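Local coordinates for protein phosphatidylglycerophosphatase B (Bacillus subtilis, PDB 6FMX) that removes the terminal phosphate of phosphatidylglycerophosphate to give phosphatidylglycerol, and also dephosphorylates undecaprenyl pyrophosphate to supply the lipid carrier undecaprenyl phosphate, at residues Ala152-Leu155 with Val156-Pro160; Lys210-Asp213 with Glu214-Arg218. All coordinates share one frame; numbering follows the deposited sequence.

Interaction 1 (Ala152-Leu155 with Val156-Pro160)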
# COMPACT_ATOMS: atom_id res chain seq x y z
N ALA A 152 6.50 -8.56 6.18
CA ALA A 152 7.42 -9.55 5.64
C ALA A 152 8.82 -9.37 6.21
O ALA A 152 9.47 -10.35 6.59
CB ALA A 152 7.46 -9.47 4.12
N TYR A 153 9.30 -8.13 6.27
CA TYR A 153 10.65 -7.89 6.77
C TYR A 153 10.78 -8.34 8.22
O TYR A 153 11.74 -9.05 8.57
CB TYR A 153 11.02 -6.41 6.65
CG TYR A 153 12.30 -6.07 7.39
CD1 TYR A 153 13.53 -6.43 6.87
CD2 TYR A 153 12.27 -5.40 8.61
CE1 TYR A 153 14.71 -6.14 7.54
CE2 TYR A 153 13.45 -5.11 9.29
CZ TYR A 153 14.66 -5.48 8.75
OH TYR A 153 15.82 -5.20 9.42
N PHE A 154 9.83 -7.96 9.07
CA PHE A 154 9.95 -8.30 10.48
C PHE A 154 9.65 -9.77 10.77
O PHE A 154 10.24 -10.34 11.69
CB PHE A 154 9.04 -7.39 11.31
CG PHE A 154 9.61 -6.01 11.51
CD1 PHE A 154 10.75 -5.82 12.27
CD2 PHE A 154 9.01 -4.90 10.91
CE1 PHE A 154 11.29 -4.56 12.45
CE2 PHE A 154 9.54 -3.62 11.09
CZ PHE A 154 10.68 -3.44 11.86
N LEU A 155 8.77 -10.40 9.98
CA LEU A 155 8.57 -11.84 10.14
C LEU A 155 9.84 -12.61 9.81
O LEU A 155 10.25 -13.50 10.56
CB LEU A 155 7.41 -12.33 9.28
CG LEU A 155 5.99 -11.90 9.69
CD1 LEU A 155 4.97 -12.54 8.75
CD2 LEU A 155 5.69 -12.22 11.16
N VAL A 156 10.47 -12.29 8.67
CA VAL A 156 11.72 -12.94 8.30
C VAL A 156 12.82 -12.61 9.32
O VAL A 156 13.69 -13.45 9.59
CB VAL A 156 12.12 -12.55 6.86
CG1 VAL A 156 13.58 -12.85 6.57
CG2 VAL A 156 11.22 -13.26 5.85
N LYS A 157 12.78 -11.42 9.91
CA LYS A 157 13.79 -11.05 10.90
C LYS A 157 13.68 -11.91 12.16
O LYS A 157 14.69 -12.32 12.74
CB LYS A 157 13.67 -9.57 11.26
CG LYS A 157 14.69 -9.11 12.33
CD LYS A 157 14.62 -7.62 12.59
CE LYS A 157 15.45 -7.25 13.81
NZ LYS A 157 15.15 -5.87 14.31
N HIS A 158 12.45 -12.19 12.60
CA HIS A 158 12.23 -12.75 13.92
C HIS A 158 11.79 -14.21 13.92
O HIS A 158 11.80 -14.84 14.99
CB HIS A 158 11.18 -11.92 14.68
CG HIS A 158 11.66 -10.57 15.08
ND1 HIS A 158 12.80 -10.38 15.84
CD2 HIS A 158 11.17 -9.33 14.82
CE1 HIS A 158 12.98 -9.08 16.03
NE2 HIS A 158 12.01 -8.43 15.43
N LEU A 159 11.39 -14.76 12.78
CA LEU A 159 10.90 -16.14 12.75
C LEU A 159 11.92 -17.01 12.03
O LEU A 159 11.94 -17.07 10.79
CB LEU A 159 9.54 -16.23 12.06
CG LEU A 159 8.26 -15.99 12.87
CD1 LEU A 159 8.39 -14.89 13.91
CD2 LEU A 159 7.09 -15.70 11.94
N PRO A 160 12.80 -17.72 12.76
CA PRO A 160 13.82 -18.53 12.09
C PRO A 160 13.26 -19.59 11.18
O PRO A 160 13.95 -19.98 10.22
CB PRO A 160 14.61 -19.14 13.27
CG PRO A 160 14.30 -18.25 14.44
CD PRO A 160 12.88 -17.81 14.23

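Interaction 2 (Lys210-Asp213 with Glu214-Arg218). With OLC ((2R)-2,3-dihydroxypropyl (9Z)-octadec-9-enoate), chain E.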
# COMPACT_ATOMS: atom_id res chain seq x y z
N LYS A 210 13.03 -0.26 6.87
CA LYS A 210 13.95 -1.38 6.75
C LYS A 210 15.40 -0.91 6.84
O LYS A 210 16.21 -1.49 7.59
CB LYS A 210 13.72 -2.13 5.44
CG LYS A 210 14.82 -3.10 5.06
CD LYS A 210 14.41 -3.94 3.86
CE LYS A 210 15.04 -5.32 3.92
NZ LYS A 210 16.32 -5.36 3.16
N GLY A 211 15.75 0.14 6.09
CA GLY A 211 17.11 0.66 6.15
C GLY A 211 17.50 1.12 7.54
O GLY A 211 18.63 0.90 7.99
N PHE A 212 16.57 1.78 8.25
CA PHE A 212 16.82 2.20 9.62
C PHE A 212 17.06 1.01 10.53
O PHE A 212 18.03 0.98 11.29
CB PHE A 212 15.65 3.03 10.12
CG PHE A 212 15.71 3.37 11.59
CD1 PHE A 212 16.53 4.39 12.04
CD2 PHE A 212 14.94 2.67 12.50
CE1 PHE A 212 16.58 4.71 13.39
CE2 PHE A 212 14.99 2.98 13.85
CZ PHE A 212 15.81 4.00 14.29
N ASP A 213 16.15 0.04 10.50
CA ASP A 213 16.25 -1.11 11.39
C ASP A 213 17.56 -1.86 11.17
O ASP A 213 18.19 -2.33 12.12
CB ASP A 213 15.06 -2.03 11.18
CG ASP A 213 15.04 -3.16 12.18
OD1 ASP A 213 14.71 -2.89 13.35
OD2 ASP A 213 15.37 -4.30 11.79
N GLU A 214 17.97 -2.00 9.91
CA GLU A 214 19.21 -2.70 9.63
C GLU A 214 20.41 -1.88 10.06
O GLU A 214 21.39 -2.42 10.57
CB GLU A 214 19.27 -3.05 8.14
CG GLU A 214 18.15 -4.01 7.78
CD GLU A 214 18.25 -4.56 6.38
OE1 GLU A 214 18.30 -3.76 5.42
OE2 GLU A 214 18.24 -5.81 6.23
N LYS A 215 20.33 -0.56 9.88
CA LYS A 215 21.44 0.32 10.23
C LYS A 215 21.75 0.26 11.72
O LYS A 215 22.92 0.31 12.13
CB LYS A 215 21.12 1.76 9.80
CG LYS A 215 22.20 2.77 10.12
CD LYS A 215 23.55 2.35 9.57
CE LYS A 215 24.63 3.36 9.97
NZ LYS A 215 25.95 3.08 9.32
N ILE A 216 20.72 0.16 12.57
CA ILE A 216 20.95 0.19 14.01
C ILE A 216 21.33 -1.15 14.60
O ILE A 216 21.53 -1.25 15.81
CB ILE A 216 19.72 0.74 14.78
CG1 ILE A 216 18.56 -0.26 14.75
CG2 ILE A 216 19.31 2.10 14.22
CD1 ILE A 216 17.34 0.22 15.51
N LYS A 217 21.43 -2.20 13.78
CA LYS A 217 21.83 -3.50 14.31
C LYS A 217 23.26 -3.44 14.82
O LYS A 217 24.11 -2.76 14.25
CB LYS A 217 21.69 -4.58 13.25
CG LYS A 217 20.24 -4.83 12.88
CD LYS A 217 20.08 -5.91 11.83
CE LYS A 217 18.74 -6.62 12.00
NZ LYS A 217 18.19 -7.10 10.69
N ARG A 218 23.51 -4.14 15.92
CA ARG A 218 24.83 -4.15 16.52
C ARG A 218 25.65 -5.37 16.11
O ARG A 218 26.87 -5.39 16.33
CB ARG A 218 24.69 -4.07 18.04
CG ARG A 218 24.41 -2.64 18.49
CD ARG A 218 23.56 -2.58 19.72
NE ARG A 218 23.59 -1.26 20.34
CZ ARG A 218 22.98 -0.96 21.48
NH1 ARG A 218 22.28 -1.88 22.13
NH2 ARG A 218 23.07 0.27 21.98
C18 OLC E . 17.45 6.07 8.26
C10 OLC E . 9.54 4.97 9.94
C9 OLC E . 8.69 5.75 10.58
C17 OLC E . 16.00 6.50 8.03
C11 OLC E . 10.82 5.53 9.32
C8 OLC E . 8.94 7.26 10.73
C24 OLC E . -3.03 9.09 11.81
C16 OLC E . 15.55 7.37 9.21
C12 OLC E . 12.02 4.88 10.00
C7 OLC E . 8.56 7.68 12.15
C15 OLC E . 14.09 7.09 9.52
C13 OLC E . 12.56 5.81 11.08
C6 OLC E . 7.76 8.99 12.14
C14 OLC E . 14.00 6.20 10.75
C5 OLC E . 6.60 8.91 13.14
C4 OLC E . 5.42 9.80 12.72
C3 OLC E . 4.12 9.22 13.29
C2 OLC E . 2.92 9.96 12.70
C21 OLC E . -0.69 9.04 12.78
C1 OLC E . 1.61 9.39 13.24
C22 OLC E . -1.57 9.47 11.61
O19 OLC E . 1.62 8.46 13.98
O25 OLC E . -3.80 9.91 10.97
O23 OLC E . -1.51 10.87 11.49
O20 OLC E . 0.38 9.95 12.87

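Interaction 1 (Ala152-Leu155 with Val156-Pro160)
Leu155 and Leu159, one helical turn apart, lie side by side and point the same way, with CD2 of Leu155 3.8 Å from CD2 of Leu159. Leu159 turns CG beside its own backbone N (chi1 -86°), which brings this branch back along the chain, while its CB rests 3.2 Å from Leu155 O. Replacing Leu159 with alanine would remove the branch at Leu155 CD2 and is likely to open a gap on that side of it. Leu155 O also accepts the amide of Leu159 (Leu159 N to Leu155 O, 2.8 Å), which closes the last turn of transmembrane helix 139-158 at its presumed cytoplasmic end; Leu159 is the first residue to leave helical conformation. Across another side of the turn, Lys157 reaches out as an extended chain, its CG anti to the backbone N (chi1 179°), and passes obliquely by Tyr153, with CD of Lys157 4.2 Å from Tyr153 OH. Lys157 CG also sits over the centre of the His158 ring, whose CD2 comes 3.4 Å from Phe154 O. Two polar ends reach a neighbouring helix: Lys157 NZ forms a salt bridge with Asp96 of helix 96-118, and His158 NE2 bonds to the same carboxylate. Phe154 carries CD2 of Tyr153 over the centre of one ring face, and its ring packs against Met88 of helix 74-92 and Leu99 of helix 96-118.

Interaction 2 (Lys210-Asp213 with Glu214-Arg218)
At the closing turn of transmembrane helix 192-215, Phe212 and Ile216 form a CH-pi contact on the lipid-facing side of the chain. CG2 of Ile216 lies over one face of the Phe212 ring, 4.1 Å from its centroid and 20° off the normal, displaced toward the rim. Ile216 is placed there with CG2 beside its backbone N and CG1 between N and the carbonyl carbon (chi1 71°), which leaves Ile216 CD1 4.0 Å from Phe212 CE2. The opposite face is covered by the acyl chain of a bound monoolein, whose C14 comes within 3.4 Å of Phe212 CD1; the ring is thus sandwiched between a side chain and a lipid tail. Ile216 N also donates to Phe212 O at 3.1 Å.

Elsewhere on the turn, the bent chain of Lys210 crosses the extended Glu214 obliquely. Lys210 NZ meets Glu214 OE1 at 3.4 Å in a salt bridge whose hydrogen bond is weak, and CG of Glu214 packs against Lys210 O. Asp213 is buried, its OD2 bonded to Tyr153 and bridged to Lys157 of helix 139-158. Lys217 NZ stays 4.1 Å from Asp213 OD2, a distance at which some attraction is likely, though beyond a salt bridge, and itself bonds to Tyr153 OH. Helical winding ends as Lys217 N bonds to Glu214 O, three residues back. An aromatic in lipid contact followed by the lysines Lys215 and Lys217 is consistent with the cytoplasmic end of a membrane helix obeying the positive-inside rule.

How the interactions relate
Interaction 1 precedes interaction 2 along the chain, and helix 166-186 lies between the helices that carry them. Their centres are 14 Å apart, on the same side of the chain's centre, at the ends of helices 139-158 and 192-215 that are inferred to face the cytoplasm. The two touch directly: besides the polar links through Asp213, Tyr153 OH packs against Glu214 CG at 3.1 Å and Tyr153 CD1 against Lys210 CE at 3.5 Å. Both belong to the PAP2 phosphatase region, whose helices 139-158 and 192-215 carry His140 and Asp194 near their other ends. These meetings between the two interactions tie the helices together at the end remote from the tungstate-binding active site.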